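PDB 6FN6: fatty acid synthase 1, isoform A from Drosophila melanogaster, which is a multifunctional enzyme that probably builds long-chain saturated fatty acids from acetyl-CoA and malonyl-CoA with NADPH, this chain being its modifying region. Local coordinates for residues T121-A126 / S155-S160; P193-R198 / G243-L248; V458-N463 / Q489-F494; E481-V486 / L511-F516. One frame throughout, in Å; residues are numbered along the deposited sequence.

Contact 1: residues T121-A126 / S155-S160; sequences TPSAVA and SDTVAS
D156 meets S123 through one fairly straight but long bond. The backbone N of S123 gives its hydrogen to D156 OD2 at 3.3 Å, with an N-H...O angle of 162°, and reaches the anti lone pair of that oxygen. OD1 serves its own loop. It takes the N-H of S160 on its syn lone pair at 2.7 Å, and also that of T161. The first torsion of D156 (chi1 64°) puts CG between the backbone N and the carbonyl carbon, on the side of the type I beta turn D156-A159. An alanine here would probably leave the N-H of S123 without its mate and free the turn from its bonds to S160 and T161. This turn joins strands 152-155 and 161-164 of the predicted C-terminal hotdog fold, and residues 121-126 lie on the connection that leads into that fold from the N-terminal one. Next comes T157. Its methyl CG2 lies 3.8 Å from S123 OG, while its hydroxyl OG1, 3.8 Å from A126 CB, is bonded to R970 of helix 963-974, in the ketoreductase part of the chain. V158 closes over the same serine, its CG2 3.6 Å from S123 CB, and it too touches R970.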
loop_
_atom_site.group_PDB
_atom_site.type_symbol
_atom_site.label_atom_id
_atom_site.label_comp_id
_atom_site.label_asym_id
_atom_site.label_seq_id
_atom_site.Cartn_x
_atom_site.Cartn_y
_atom_site.Cartn_z
ATOM N N THR A 121 -14.028 27.346 -23.588
ATOM C CA THR A 121 -13.940 28.163 -24.793
ATOM C C THR A 121 -12.833 27.617 -25.692
ATOM O O THR A 121 -11.694 27.480 -25.247
ATOM C CB THR A 121 -13.647 29.640 -24.472
ATOM O OG1 THR A 121 -14.576 30.123 -23.494
ATOM C CG2 THR A 121 -13.759 30.488 -25.728
ATOM N N PRO A 122 -13.160 27.292 -26.958
ATOM C CA PRO A 122 -12.125 26.740 -27.842
ATOM C C PRO A 122 -10.895 27.631 -27.960
ATOM O O PRO A 122 -11.017 28.853 -27.933
ATOM C CB PRO A 122 -12.839 26.629 -29.194
ATOM C CG PRO A 122 -14.281 26.528 -28.860
ATOM C CD PRO A 122 -14.472 27.364 -27.628
ATOM N N SER A 123 -9.725 27.011 -28.082
ATOM C CA SER A 123 -8.478 27.747 -28.253
ATOM C C SER A 123 -8.393 28.330 -29.659
ATOM O O SER A 123 -8.690 27.650 -30.640
ATOM C CB SER A 123 -7.276 26.838 -27.988
ATOM O OG SER A 123 -6.058 27.546 -28.140
ATOM N N ALA A 124 -7.995 29.594 -29.742
ATOM C CA ALA A 124 -7.874 30.284 -31.019
ATOM C C ALA A 124 -6.428 30.706 -31.276
ATOM O O ALA A 124 -6.169 31.632 -32.041
ATOM C CB ALA A 124 -8.794 31.489 -31.050
ATOM N N VAL A 125 -5.490 30.025 -30.626
ATOM C CA VAL A 125 -4.071 30.332 -30.767
ATOM C C VAL A 125 -3.592 29.945 -32.157
ATOM O O VAL A 125 -2.705 30.586 -32.716
ATOM C CB VAL A 125 -3.238 29.633 -29.671
ATOM C CG1 VAL A 125 -1.747 29.876 -29.880
ATOM C CG2 VAL A 125 -3.661 30.127 -28.302
ATOM N N ALA A 126 -4.156 28.868 -32.689
ATOM C CA ALA A 126 -3.843 28.418 -34.038
ATOM C C ALA A 126 -5.088 27.777 -34.641
ATOM O O ALA A 126 -6.067 27.536 -33.936
ATOM C CB ALA A 126 -2.678 27.445 -34.029
ATOM N N SER A 155 -11.118 19.030 -33.427
ATOM C CA SER A 155 -10.355 19.350 -32.227
ATOM C C SER A 155 -9.663 20.695 -32.387
ATOM O O SER A 155 -9.213 21.040 -33.477
ATOM C CB SER A 155 -9.315 18.269 -31.935
ATOM O OG SER A 155 -8.394 18.711 -30.949
ATOM N N ASP A 156 -9.563 21.450 -31.300
ATOM C CA ASP A 156 -8.806 22.692 -31.323
ATOM C C ASP A 156 -7.313 22.373 -31.240
ATOM O O ASP A 156 -6.926 21.238 -30.958
ATOM C CB ASP A 156 -9.244 23.622 -30.187
ATOM C CG ASP A 156 -8.956 23.054 -28.811
ATOM O OD1 ASP A 156 -8.749 21.828 -28.691
ATOM O OD2 ASP A 156 -8.951 23.842 -27.842
ATOM N N THR A 157 -6.481 23.372 -31.501
ATOM C CA THR A 157 -5.048 23.154 -31.664
ATOM C C THR A 157 -4.389 22.526 -30.431
ATOM O O THR A 157 -3.384 21.831 -30.555
ATOM C CB THR A 157 -4.316 24.474 -32.004
ATOM O OG1 THR A 157 -2.904 24.242 -32.064
ATOM C CG2 THR A 157 -4.606 25.544 -30.970
ATOM N N VAL A 158 -4.947 22.769 -29.248
ATOM C CA VAL A 158 -4.377 22.214 -28.018
ATOM C C VAL A 158 -5.189 21.032 -27.496
ATOM O O VAL A 158 -4.844 20.446 -26.468
ATOM C CB VAL A 158 -4.260 23.290 -26.920
ATOM C CG1 VAL A 158 -3.269 24.368 -27.337
ATOM C CG2 VAL A 158 -5.630 23.892 -26.598
ATOM N N ALA A 159 -6.251 20.670 -28.210
ATOM C CA ALA A 159 -7.102 19.554 -27.806
ATOM C C ALA A 159 -7.666 19.767 -26.401
ATOM O O ALA A 159 -7.594 18.883 -25.548
ATOM C CB ALA A 159 -6.326 18.247 -27.872
ATOM N N SER A 160 -8.220 20.953 -26.168
ATOM C CA SER A 160 -8.917 21.243 -24.924
ATOM C C SER A 160 -10.410 21.027 -25.132
ATOM O O SER A 160 -11.134 20.653 -24.209
ATOM C CB SER A 160 -8.638 22.672 -24.461
ATOM O OG SER A 160 -9.152 23.616 -25.383
#

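Contact 2: residues P193-R198 / G243-L248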
loop_
_atom_site.group_PDB
_atom_site.type_symbol
_atom_site.label_atom_id
_atom_site.label_comp_id
_atom_site.label_asym_id
_atom_site.label_seq_id
_atom_site.Cartn_x
_atom_site.Cartn_y
_atom_site.Cartn_z
ATOM N N PRO A 193 -3.007 3.310 -22.888
ATOM C CA PRO A 193 -3.591 3.461 -21.549
ATOM C C PRO A 193 -3.035 2.474 -20.529
ATOM O O PRO A 193 -2.855 1.302 -20.853
ATOM C CB PRO A 193 -5.080 3.195 -21.784
ATOM C CG PRO A 193 -5.308 3.521 -23.209
ATOM C CD PRO A 193 -4.046 3.127 -23.919
ATOM N N THR A 194 -2.783 2.947 -19.313
ATOM C CA THR A 194 -2.312 2.091 -18.227
ATOM C C THR A 194 -3.363 1.996 -17.133
ATOM O O THR A 194 -3.696 0.905 -16.667
ATOM C CB THR A 194 -1.000 2.618 -17.618
ATOM O OG1 THR A 194 0.022 2.633 -18.619
ATOM C CG2 THR A 194 -0.548 1.749 -16.445
ATOM N N ARG A 195 -3.887 3.148 -16.732
ATOM C CA ARG A 195 -4.860 3.206 -15.653
ATOM C C ARG A 195 -5.943 4.234 -15.928
ATOM O O ARG A 195 -5.737 5.188 -16.678
ATOM C CB ARG A 195 -4.167 3.541 -14.329
ATOM C CG ARG A 195 -3.629 2.335 -13.582
ATOM C CD ARG A 195 -2.893 2.747 -12.317
ATOM N NE ARG A 195 -1.519 3.169 -12.594
ATOM C CZ ARG A 195 -1.006 4.360 -12.290
ATOM N NH1 ARG A 195 -1.739 5.293 -11.690
ATOM N NH2 ARG A 195 0.258 4.622 -12.591
ATOM N N ILE A 196 -7.104 4.014 -15.322
ATOM C CA ILE A 196 -8.164 5.010 -15.280
ATOM C C ILE A 196 -8.752 4.952 -13.876
ATOM O O ILE A 196 -9.253 3.910 -13.449
ATOM C CB ILE A 196 -9.242 4.774 -16.352
ATOM C CG1 ILE A 196 -8.605 4.704 -17.739
ATOM C CG2 ILE A 196 -10.275 5.896 -16.304
ATOM C CD1 ILE A 196 -9.580 4.410 -18.866
ATOM N N GLU A 197 -8.671 6.064 -13.156
ATOM C CA GLU A 197 -9.116 6.113 -11.770
ATOM C C GLU A 197 -10.627 5.938 -11.675
ATOM O O GLU A 197 -11.117 5.154 -10.861
ATOM C CB GLU A 197 -8.693 7.432 -11.118
ATOM C CG GLU A 197 -9.106 7.562 -9.656
ATOM C CD GLU A 197 -10.204 8.586 -9.441
ATOM O OE1 GLU A 197 -10.053 9.730 -9.924
ATOM O OE2 GLU A 197 -11.217 8.249 -8.791
ATOM N N ARG A 198 -11.364 6.666 -12.508
ATOM C CA ARG A 198 -12.819 6.607 -12.465
ATOM C C ARG A 198 -13.435 6.802 -13.846
ATOM O O ARG A 198 -13.013 7.665 -14.616
ATOM C CB ARG A 198 -13.355 7.663 -11.496
ATOM C CG ARG A 198 -14.790 7.447 -11.054
ATOM C CD ARG A 198 -15.264 8.593 -10.173
ATOM N NE ARG A 198 -16.348 8.192 -9.276
ATOM C CZ ARG A 198 -16.170 7.660 -8.069
ATOM N NH1 ARG A 198 -14.944 7.453 -7.599
ATOM N NH2 ARG A 198 -17.220 7.330 -7.328
ATOM N N GLY A 243 -8.655 10.797 -14.098
ATOM C CA GLY A 243 -7.373 10.215 -13.744
ATOM C C GLY A 243 -6.799 9.227 -14.744
ATOM O O GLY A 243 -6.367 8.138 -14.370
ATOM N N LEU A 244 -6.786 9.603 -16.017
ATOM C CA LEU A 244 -6.218 8.747 -17.053
ATOM C C LEU A 244 -4.692 8.735 -16.978
ATOM O O LEU A 244 -4.059 9.781 -16.840
ATOM C CB LEU A 244 -6.683 9.203 -18.439
ATOM C CG LEU A 244 -6.083 8.463 -19.636
ATOM C CD1 LEU A 244 -6.365 6.967 -19.556
ATOM C CD2 LEU A 244 -6.625 9.031 -20.936
ATOM N N LYS A 245 -4.112 7.539 -17.026
ATOM C CA LYS A 245 -2.662 7.375 -17.058
ATOM C C LYS A 245 -2.247 6.555 -18.277
ATOM O O LYS A 245 -2.724 5.439 -18.475
ATOM C CB LYS A 245 -2.151 6.693 -15.785
ATOM C CG LYS A 245 -2.433 7.438 -14.488
ATOM C CD LYS A 245 -1.404 8.526 -14.215
ATOM C CE LYS A 245 -1.470 8.997 -12.767
ATOM N NZ LYS A 245 -2.787 9.600 -12.428
ATOM N N ALA A 246 -1.367 7.116 -19.099
ATOM C CA ALA A 246 -0.852 6.406 -20.264
ATOM C C ALA A 246 0.658 6.245 -20.170
ATOM O O ALA A 246 1.370 7.177 -19.794
ATOM C CB ALA A 246 -1.230 7.136 -21.547
ATOM N N ASN A 247 1.141 5.054 -20.508
ATOM C CA ASN A 247 2.573 4.786 -20.518
ATOM C C ASN A 247 3.086 4.620 -21.935
ATOM O O ASN A 247 2.384 4.122 -22.815
ATOM C CB ASN A 247 2.900 3.538 -19.698
ATOM C CG ASN A 247 3.048 3.839 -18.226
ATOM O OD1 ASN A 247 2.067 4.108 -17.533
ATOM N ND2 ASN A 247 4.282 3.804 -17.741
ATOM N N LEU A 248 4.326 5.043 -22.139
ATOM C CA LEU A 248 4.983 4.927 -23.429
ATOM C C LEU A 248 5.168 3.454 -23.772
ATOM O O LEU A 248 5.642 2.674 -22.946
ATOM C CB LEU A 248 6.324 5.653 -23.401
ATOM C CG LEU A 248 6.749 6.430 -24.644
ATOM C CD1 LEU A 248 5.696 7.443 -25.037
ATOM C CD2 LEU A 248 8.057 7.136 -24.375
#
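OG1 of T194 (chi1 -61°) and CG of N247 (chi1 -84°) both lie anti to their carbonyl carbons, beside the backbone N. From there the hydroxyl gives its hydrogen to N247 OD1 at 2.7 Å, the donor tilted from the plane of the amide carbonyl. T194 is itself the first residue of a classic beta bulge between antiparallel strands, and N247 lies two residues beyond K245. T194 and R195 together stand opposite the single residue K245. K245 O accepts from both, from T194 N at 2.6 Å and from R195 N at 3.1 Å. K245 N returns a bond to R195 O. Strand 191-201 also pairs with strand 58-65, for example T194 with F65, and so joins the two predicted hotdog folds of the dehydratase. The side chain of P193 is about 6 Å from that of D175, the predicted proton donor. On the other side of the strand from R195, I196 and L244 lie side by side, CG1 to CD1 3.7 Å. At the corner, the positive phi of G243 suits a glycine. R195 and K245 share a face. The lysine chain covers one side of the guanidinium, with K245 CG 3.6 Å from R195 NH1.

Contact 3: residues V458-N463 / Q489-F494; sequences VATEQN and QGEELF
E491 spans the tight part of this contact and reaches two neighbours with one carboxylate. Its OE1 accepts the backbone N-H of E461 at 3.2 Å, N-H...O angle 157°. The donor stands well above the carboxylate plane. OE2 takes a weak bond from T460 OG1 at 3.0 Å. The threonine hydroxyl lies anti to its backbone N (chi1 174°), which turns it toward the glutamate. F494 brushes E461 lightly. Its CE2 is 4.0 Å from E461 N, which lies at the ring edge near the ring plane, and 4.1 Å from E461 CB. Beyond the contact the phenylalanine packs on L1076 of helix 1072-1090. The loose side is the exposed end of E461. Its extended chain passes E491, with the two carboxylate planes 80° apart. E461 OE2 is 4.0 Å from E491 OE1 and 4.4 Å from E492 OE1. These are like charges, and their mutual repulsion probably favours the solvent for the ends of E461 and E492. The two loops follow the neighbouring parallel strands 454-457 and 483-489. Loops at the C-terminal edge of a parallel sheet, each running from a strand into a helix, are characteristic of Rossmann-type folds, here that of the pseudo-ketoreductase.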
loop_
_atom_site.group_PDB
_atom_site.type_symbol
_atom_site.label_atom_id
_atom_site.label_comp_id
_atom_site.label_asym_id
_atom_site.label_seq_id
_atom_site.Cartn_x
_atom_site.Cartn_y
_atom_site.Cartn_z
ATOM N N VAL A 458 16.954 19.097 -82.979
ATOM C CA VAL A 458 17.855 20.142 -82.501
ATOM C C VAL A 458 17.948 20.193 -80.979
ATOM O O VAL A 458 19.028 20.407 -80.435
ATOM C CB VAL A 458 17.436 21.519 -83.045
ATOM C CG1 VAL A 458 18.488 22.568 -82.708
ATOM C CG2 VAL A 458 17.214 21.458 -84.553
ATOM N N ALA A 459 16.816 20.037 -80.299
ATOM C CA ALA A 459 16.784 20.034 -78.835
ATOM C C ALA A 459 17.551 21.214 -78.239
ATOM O O ALA A 459 18.494 21.029 -77.468
ATOM C CB ALA A 459 17.343 18.724 -78.296
ATOM N N THR A 460 17.136 22.423 -78.599
ATOM C CA THR A 460 17.756 23.642 -78.091
ATOM C C THR A 460 16.729 24.481 -77.333
ATOM O O THR A 460 15.524 24.265 -77.465
ATOM C CB THR A 460 18.368 24.480 -79.233
ATOM O OG1 THR A 460 18.847 25.727 -78.716
ATOM C CG2 THR A 460 17.341 24.738 -80.328
ATOM N N GLU A 461 17.207 25.429 -76.533
ATOM C CA GLU A 461 16.324 26.250 -75.710
ATOM C C GLU A 461 15.759 27.435 -76.490
ATOM O O GLU A 461 14.757 28.027 -76.090
ATOM C CB GLU A 461 17.064 26.755 -74.469
ATOM C CG GLU A 461 18.088 27.850 -74.747
ATOM C CD GLU A 461 18.817 28.297 -73.494
ATOM O OE1 GLU A 461 18.416 27.873 -72.388
ATOM O OE2 GLU A 461 19.791 29.071 -73.615
ATOM N N GLN A 462 16.400 27.777 -77.602
ATOM C CA GLN A 462 15.944 28.893 -78.425
ATOM C C GLN A 462 14.642 28.524 -79.130
ATOM O O GLN A 462 13.837 29.396 -79.462
ATOM C CB GLN A 462 17.021 29.293 -79.437
ATOM C CG GLN A 462 17.313 28.252 -80.500
ATOM C CD GLN A 462 18.467 28.654 -81.397
ATOM O OE1 GLN A 462 18.864 29.818 -81.430
ATOM N NE2 GLN A 462 19.017 27.688 -82.126
ATOM N N ASN A 463 14.442 27.229 -79.352
ATOM C CA ASN A 463 13.187 26.728 -79.901
ATOM C C ASN A 463 12.380 26.061 -78.793
ATOM O O ASN A 463 12.749 24.998 -78.295
ATOM C CB ASN A 463 13.440 25.744 -81.041
ATOM C CG ASN A 463 12.159 25.139 -81.581
ATOM O OD1 ASN A 463 11.077 25.707 -81.426
ATOM N ND2 ASN A 463 12.276 23.982 -82.222
ATOM N N GLN A 489 23.734 20.386 -77.917
ATOM C CA GLN A 489 25.087 20.930 -77.831
ATOM C C GLN A 489 25.126 22.314 -77.180
ATOM O O GLN A 489 24.499 23.257 -77.661
ATOM C CB GLN A 489 25.709 21.006 -79.227
ATOM C CG GLN A 489 27.135 21.532 -79.239
ATOM C CD GLN A 489 27.857 21.254 -80.546
ATOM O OE1 GLN A 489 27.290 20.678 -81.474
ATOM N NE2 GLN A 489 29.116 21.665 -80.622
ATOM N N GLY A 490 25.885 22.423 -76.092
ATOM C CA GLY A 490 26.101 23.692 -75.417
ATOM C C GLY A 490 24.837 24.389 -74.955
ATOM O O GLY A 490 24.675 25.592 -75.160
ATOM N N GLU A 491 23.945 23.633 -74.325
ATOM C CA GLU A 491 22.684 24.180 -73.833
ATOM C C GLU A 491 22.579 24.149 -72.310
ATOM O O GLU A 491 22.933 23.160 -71.669
ATOM C CB GLU A 491 21.508 23.418 -74.444
ATOM C CG GLU A 491 21.368 23.589 -75.944
ATOM C CD GLU A 491 21.029 25.013 -76.321
ATOM O OE1 GLU A 491 20.247 25.649 -75.582
ATOM O OE2 GLU A 491 21.515 25.491 -77.368
ATOM N N GLU A 492 22.086 25.246 -71.742
ATOM C CA GLU A 492 21.867 25.344 -70.303
ATOM C C GLU A 492 20.477 24.828 -69.944
ATOM O O GLU A 492 19.591 24.743 -70.795
ATOM C CB GLU A 492 22.037 26.787 -69.814
ATOM C CG GLU A 492 23.474 27.299 -69.823
ATOM C CD GLU A 492 24.049 27.453 -71.217
ATOM O OE1 GLU A 492 23.419 26.972 -72.182
ATOM O OE2 GLU A 492 25.135 28.057 -71.346
ATOM N N LEU A 493 20.307 24.472 -68.677
ATOM C CA LEU A 493 19.061 23.914 -68.166
ATOM C C LEU A 493 18.698 22.644 -68.922
ATOM O O LEU A 493 17.521 22.341 -69.120
ATOM C CB LEU A 493 17.914 24.920 -68.280
ATOM C CG LEU A 493 17.987 26.166 -67.396
ATOM C CD1 LEU A 493 16.832 27.095 -67.730
ATOM C CD2 LEU A 493 17.993 25.809 -65.921
ATOM N N PHE A 494 19.715 21.903 -69.346
ATOM C CA PHE A 494 19.504 20.559 -69.857
ATOM C C PHE A 494 20.575 19.633 -69.310
ATOM O O PHE A 494 21.639 19.473 -69.910
ATOM C CB PHE A 494 19.513 20.539 -71.386
ATOM C CG PHE A 494 18.293 21.161 -72.006
ATOM C CD1 PHE A 494 17.026 20.680 -71.715
ATOM C CD2 PHE A 494 18.415 22.220 -72.887
ATOM C CE1 PHE A 494 15.904 21.252 -72.287
ATOM C CE2 PHE A 494 17.298 22.795 -73.461
ATOM C CZ PHE A 494 16.041 22.311 -73.161
#

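Contact 4: residues E481-V486 / L511-F516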
loop_
_atom_site.group_PDB
_atom_site.type_symbol
_atom_site.label_atom_id
_atom_site.label_comp_id
_atom_site.label_asym_id
_atom_site.label_seq_id
_atom_site.Cartn_x
_atom_site.Cartn_y
_atom_site.Cartn_z
ATOM N N GLU A 481 10.710 3.535 -90.250
ATOM C CA GLU A 481 11.810 2.608 -89.992
ATOM C C GLU A 481 13.134 3.344 -89.816
ATOM O O GLU A 481 14.141 2.968 -90.416
ATOM C CB GLU A 481 11.939 1.608 -91.147
ATOM C CG GLU A 481 10.675 0.815 -91.453
ATOM C CD GLU A 481 10.692 0.205 -92.845
ATOM O OE1 GLU A 481 10.664 0.973 -93.831
ATOM O OE2 GLU A 481 10.735 -1.039 -92.957
ATOM N N GLN A 482 13.129 4.393 -88.998
ATOM C CA GLN A 482 14.326 5.202 -88.790
ATOM C C GLN A 482 14.632 5.437 -87.315
ATOM O O GLN A 482 13.790 5.211 -86.445
ATOM C CB GLN A 482 14.181 6.550 -89.501
ATOM C CG GLN A 482 12.952 7.343 -89.091
ATOM C CD GLN A 482 12.816 8.644 -89.858
ATOM O OE1 GLN A 482 13.730 9.055 -90.572
ATOM N NE2 GLN A 482 11.669 9.296 -89.719
ATOM N N TYR A 483 15.856 5.884 -87.052
ATOM C CA TYR A 483 16.309 6.196 -85.700
ATOM C C TYR A 483 16.422 7.711 -85.540
ATOM O O TYR A 483 16.741 8.419 -86.493
ATOM C CB TYR A 483 17.649 5.515 -85.405
ATOM C CG TYR A 483 17.576 4.002 -85.396
ATOM C CD1 TYR A 483 17.704 3.268 -86.569
ATOM C CD2 TYR A 483 17.381 3.307 -84.209
ATOM C CE1 TYR A 483 17.637 1.886 -86.558
ATOM C CE2 TYR A 483 17.314 1.926 -84.190
ATOM C CZ TYR A 483 17.443 1.221 -85.364
ATOM O OH TYR A 483 17.376 -0.154 -85.337
ATOM N N VAL A 484 16.132 8.207 -84.341
ATOM C CA VAL A 484 16.146 9.644 -84.091
ATOM C C VAL A 484 17.326 10.033 -83.207
ATOM O O VAL A 484 17.500 9.497 -82.112
ATOM C CB VAL A 484 14.822 10.101 -83.456
ATOM C CG1 VAL A 484 14.827 11.605 -83.229
ATOM C CG2 VAL A 484 13.644 9.691 -84.328
ATOM N N TYR A 485 18.135 10.971 -83.689
ATOM C CA TYR A 485 19.257 11.484 -82.915
ATOM C C TYR A 485 18.883 12.818 -82.289
ATOM O O TYR A 485 18.651 13.799 -82.995
ATOM C CB TYR A 485 20.507 11.653 -83.783
ATOM C CG TYR A 485 21.176 10.355 -84.164
ATOM C CD1 TYR A 485 22.079 9.741 -83.309
ATOM C CD2 TYR A 485 20.919 9.752 -85.389
ATOM C CE1 TYR A 485 22.695 8.554 -83.652
ATOM C CE2 TYR A 485 21.532 8.566 -85.741
ATOM C CZ TYR A 485 22.420 7.973 -84.870
ATOM O OH TYR A 485 23.031 6.794 -85.218
ATOM N N VAL A 486 18.818 12.845 -80.963
ATOM C CA VAL A 486 18.529 14.073 -80.238
ATOM C C VAL A 486 19.855 14.727 -79.883
ATOM O O VAL A 486 20.627 14.191 -79.090
ATOM C CB VAL A 486 17.684 13.805 -78.978
ATOM C CG1 VAL A 486 17.206 15.111 -78.364
ATOM C CG2 VAL A 486 16.503 12.897 -79.303
ATOM N N LEU A 511 13.719 4.263 -80.108
ATOM C CA LEU A 511 14.342 4.641 -81.371
ATOM C C LEU A 511 15.219 5.891 -81.263
ATOM O O LEU A 511 15.801 6.328 -82.257
ATOM C CB LEU A 511 13.262 4.862 -82.431
ATOM C CG LEU A 511 12.381 3.657 -82.785
ATOM C CD1 LEU A 511 11.548 3.959 -84.027
ATOM C CD2 LEU A 511 13.187 2.373 -82.971
ATOM N N ALA A 512 15.303 6.474 -80.070
ATOM C CA ALA A 512 16.033 7.728 -79.892
ATOM C C ALA A 512 17.465 7.494 -79.412
ATOM O O ALA A 512 17.743 6.524 -78.705
ATOM C CB ALA A 512 15.294 8.634 -78.912
ATOM N N ARG A 513 18.362 8.399 -79.796
ATOM C CA ARG A 513 19.760 8.349 -79.372
ATOM C C ARG A 513 20.233 9.743 -78.963
ATOM O O ARG A 513 20.257 10.659 -79.785
ATOM C CB ARG A 513 20.654 7.801 -80.488
ATOM C CG ARG A 513 20.255 6.431 -81.018
ATOM C CD ARG A 513 20.481 5.330 -79.992
ATOM N NE ARG A 513 20.148 4.009 -80.527
ATOM C CZ ARG A 513 18.941 3.454 -80.478
ATOM N NH1 ARG A 513 17.924 4.101 -79.922
ATOM N NH2 ARG A 513 18.745 2.248 -80.993
ATOM N N LEU A 514 20.627 9.895 -77.701
ATOM C CA LEU A 514 21.025 11.200 -77.176
ATOM C C LEU A 514 22.498 11.497 -77.428
ATOM O O LEU A 514 23.378 10.729 -77.040
ATOM C CB LEU A 514 20.738 11.280 -75.676
ATOM C CG LEU A 514 21.239 12.537 -74.959
ATOM C CD1 LEU A 514 20.633 13.794 -75.566
ATOM C CD2 LEU A 514 20.922 12.453 -73.480
ATOM N N VAL A 515 22.751 12.631 -78.076
ATOM C CA VAL A 515 24.108 13.105 -78.321
ATOM C C VAL A 515 24.309 14.411 -77.560
ATOM O O VAL A 515 23.908 15.481 -78.018
ATOM C CB VAL A 515 24.372 13.276 -79.829
ATOM C CG1 VAL A 515 25.812 13.698 -80.084
ATOM C CG2 VAL A 515 24.057 11.982 -80.565
ATOM N N PHE A 516 24.924 14.308 -76.385
ATOM C CA PHE A 516 25.073 15.445 -75.482
ATOM C C PHE A 516 26.506 15.978 -75.500
ATOM O O PHE A 516 27.447 15.261 -75.160
ATOM C CB PHE A 516 24.679 15.039 -74.058
ATOM C CG PHE A 516 24.441 16.201 -73.140
ATOM C CD1 PHE A 516 25.495 16.823 -72.493
ATOM C CD2 PHE A 516 23.156 16.656 -72.907
ATOM C CE1 PHE A 516 25.272 17.890 -71.643
ATOM C CE2 PHE A 516 22.926 17.720 -72.055
ATOM C CZ PHE A 516 23.985 18.336 -71.422
#
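Y483 and R513 stand side by side and point the same way, their flat groups 69° apart. R513 NH2 comes within 3.5 Å of Y483 CE2. The ring is steeply turned and puts only CD2 over one guanidinium face. The arginine chain bends at chi2 (-69°), which sets CD to one side. NH1 bonds to A512 O at 2.7 Å and to K510 O, and NE pairs with D539. An alanine at R513 would probably leave D539 without its charge partner and open a gap beside the Y483 ring. The CD1 corner of the Y485 ring sits in the dip between two bumps on the other strand, 3.7 Å from R513 CB and 4.1 Å from V515 CG2, while the Y485 hydroxyl bonds to R452. These residues line one face of two parallel strands, 483-489 and 512-517, which helix 496-504 links as a beta-alpha-beta unit of the Rossmann-type pseudo-ketoreductase. Four backbone bonds zip the pair: V484 N to L511 O, R513 N to V484 O, V486 N to R513 O and V515 N to V486 O. On the opposite face A512 is the hollow. V486 CG2 leans over it, 4.4 Å from A512 CB, and I503 of the linking helix touches both. V484 and V486 also rest on L470 of helix 466-480. Two leucine methyls lie against carbonyls of residues 481-486, L511 CD1 3.5 Å from Q482 O and L514 CD1 3.5 Å from V486 O.

Contacts 1 and 2 belong to the dehydratase, and contacts 3 and 4 to the region of the pseudo-ketoreductase. Contact 1 closes before contact 2 opens, and both close before 3 and 4, whose segments alternate along the chain. The centres of contacts 1 and 2 are about 23 Å apart. Contacts 3 and 4 are about 16 Å apart between centres and touch, A459 CB lying 3.6 Å from V486 CG1. Both use strand 483-489, contact 4 along its first half and contact 3 at the loop after it. Contacts 2 and 4 lie about 69 Å apart between centres. Contacts 1 and 3 both touch helices in the ketoreductase range, 963-974 and 1072-1090, from the dehydratase and the pseudo-ketoreductase respectively.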